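Local coordinates for protein LIN-41 (Caenorhabditis elegans, PDB 4UMG) that controls the onset of developmental plasticity as a TRIM-NHL protein with a filamin domain, at residues Val77-Pro80 against Asp81-Val85. Residues are numbered along the deposited sequence; the frame is centred on the assembly and turned at random.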
ATOM      1  N   VAL A  77       5.336   2.809   4.968  1.00 21.70           N
ATOM      2  CA  VAL A  77       6.166   1.630   4.933  1.00 21.68           C
ATOM      3  C   VAL A  77       7.286   1.884   5.917  1.00 24.82           C
ATOM      4  O   VAL A  77       7.854   2.991   5.935  1.00 22.81           O
ATOM      5  CB  VAL A  77       6.711   1.345   3.525  1.00 24.99           C
ATOM      6  CG1 VAL A  77       7.828   0.293   3.541  1.00 25.36           C
ATOM      7  CG2 VAL A  77       5.592   0.920   2.580  1.00 23.92           C
ATOM      8  N   ILE A  78       7.495   0.915   6.813  1.00 24.44           N
ATOM      9  CA  ILE A  78       8.546   0.962   7.828  1.00 22.93           C
ATOM     10  C   ILE A  78       9.514  -0.128   7.503  1.00 24.26           C
ATOM     11  O   ILE A  78       9.108  -1.272   7.273  1.00 22.40           O
ATOM     12  CB  ILE A  78       7.985   0.759   9.241  1.00 25.81           C
ATOM     13  CG1 ILE A  78       6.743   1.643   9.452  1.00 28.25           C
ATOM     14  CG2 ILE A  78       9.070   1.021  10.271  1.00 26.22           C
ATOM     15  CD1 ILE A  78       6.976   3.259   9.108  1.00 32.91           C
ATOM     16  N   SER A  79      10.817   0.198   7.524  1.00 23.33           N
ATOM     17  CA  SER A  79      11.818  -0.782   7.207  1.00 23.20           C
ATOM     18  C   SER A  79      12.082  -1.686   8.447  1.00 27.95           C
ATOM     19  O   SER A  79      11.531  -1.403   9.521  1.00 23.89           O
ATOM     20  CB  SER A  79      13.082  -0.056   6.720  1.00 26.58           C
ATOM     21  OG  SER A  79      13.755   0.458   7.850  1.00 33.89           O
ATOM     22  N   PRO A  80      12.899  -2.775   8.312  1.00 31.14           N
ATOM     23  CA  PRO A  80      13.156  -3.675   9.446  1.00 32.88           C
ATOM     24  C   PRO A  80      13.869  -3.054  10.655  1.00 35.05           C
ATOM     25  O   PRO A  80      13.838  -3.644  11.740  1.00 37.64           O
ATOM     26  CB  PRO A  80      14.015  -4.794   8.824  1.00 35.03           C
ATOM     27  CG  PRO A  80      13.806  -4.681   7.372  1.00 38.95           C
ATOM     28  CD  PRO A  80      13.591  -3.245   7.096  1.00 32.97           C
ATOM     29  N   ASP A  81      14.492  -1.881  10.468  1.00 31.50           N
ATOM     30  CA  ASP A  81      15.185  -1.165  11.556  1.00 30.80           C
ATOM     31  C   ASP A  81      14.307  -0.041  12.169  1.00 32.79           C
ATOM     32  O   ASP A  81      14.795   0.748  12.990  1.00 32.80           O
ATOM     33  CB  ASP A  81      16.565  -0.636  11.087  1.00 32.92           C
ATOM     34  CG  ASP A  81      16.550   0.533  10.105  1.00 39.23           C
ATOM     35  OD1 ASP A  81      15.459   1.057   9.813  1.00 38.14           O
ATOM     36  OD2 ASP A  81      17.640   0.954   9.664  1.00 48.74           O
ATOM     37  N   GLY A  82      13.022   0.007  11.785  1.00 27.83           N
ATOM     38  CA  GLY A  82      12.102   1.001  12.319  1.00 27.41           C
ATOM     39  C   GLY A  82      12.062   2.352  11.649  1.00 28.32           C
ATOM     40  O   GLY A  82      11.288   3.219  12.079  1.00 27.58           O
ATOM     41  N   SER A  83      12.796   2.515  10.528  1.00 25.63           N
ATOM     42  CA  SER A  83      12.848   3.776   9.795  1.00 25.61           C
ATOM     43  C   SER A  83      11.709   3.849   8.799  1.00 27.40           C
ATOM     44  O   SER A  83      11.360   2.829   8.198  1.00 24.55           O
ATOM     45  CB  SER A  83      14.167   3.905   9.024  1.00 29.17           C
ATOM     46  OG  SER A  83      15.296   3.843   9.886  1.00 42.40           O
ATOM     47  N   THR A  84      11.166   5.060   8.591  1.00 24.68           N
ATOM     48  CA  THR A  84      10.098   5.286   7.593  1.00 23.97           C
ATOM     49  C   THR A  84      10.758   5.307   6.233  1.00 27.29           C
ATOM     50  O   THR A  84      11.904   5.746   6.088  1.00 27.25           O
ATOM     51  CB  THR A  84       9.346   6.605   7.832  1.00 33.22           C
ATOM     52  OG1 THR A  84      10.251   7.689   7.782  1.00 34.93           O
ATOM     53  CG2 THR A  84       8.604   6.635   9.160  1.00 34.59           C
ATOM     54  N   VAL A  85      10.032   4.805   5.247  1.00 23.38           N
ATOM     55  CA  VAL A  85      10.487   4.698   3.858  1.00 22.82           C
ATOM     56  C   VAL A  85       9.531   5.579   3.110  1.00 26.83           C
ATOM     57  O   VAL A  85       8.323   5.509   3.336  1.00 26.62           O
ATOM     58  CB  VAL A  85      10.424   3.188   3.434  1.00 26.21           C
ATOM     59  CG1 VAL A  85      10.735   2.975   1.969  1.00 27.59           C
ATOM     60  CG2 VAL A  85      11.362   2.340   4.316  1.00 26.06           C
TER
HETATM   61  O   HOH W   1       6.178   5.702   4.859  1.00 23.84           O
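The carbonyl oxygen of Ser83 is gripped from across the turn: Ser79 N donates a nearly straight bond of 2.8 Å to Ser83 O, and Ile78 CA brings its hydrogen to the same oxygen in a weaker C-H...O contact. The chain reverses between them through a type I turn, closed by Gly82 N donating to Ser79 O at 3.1 Å. Pro80 fits the second position because its ring holds phi at -63°, close to what this place in a type I turn needs, while Gly82 takes a positive phi (85°) at which a CB would jam against the preceding carbonyl oxygen. Together these two bonds define a type I turn with a G1 bulge, here linking strands 73-78 and 84-91 of the immunoglobulin-like filamin repeat.

Asp81, within the turn, folds its short acidic side chain back toward Ser83. Its OD1 accepts Ser83 N nearly along the C-O axis, an Asx turn, and also Ser83 OG at 2.8 Å from above the carboxylate plane; both donors lie on one face of that plane.

Beyond the turn, Ile78 and Thr84 form a non-hydrogen-bonded pair. With chi1 at -47°, Ile78 CG1 lies beside its own backbone N and carries CD1 to within 3.7 Å of Thr84 CG2, while Ile78 CG2 rests 3.6 Å from Gly82 C. Were Ile78 replaced by an alanine, the methyl of Thr84 would probably lose its apolar mate and the Gly82 backbone its cover.

On the opposite sheet face, Val77 CG1 packs on Val85 CB, and both branched side chains reach Tyr101. Val85 CG2 lies 3.8 Å from Ser79 CB, where a small, buried serine fits. Val85 N donates to Val77 O at 2.9 Å, whereas water 1 bridges the pair's other side, accepting from Val77 N and donating to Val85 O.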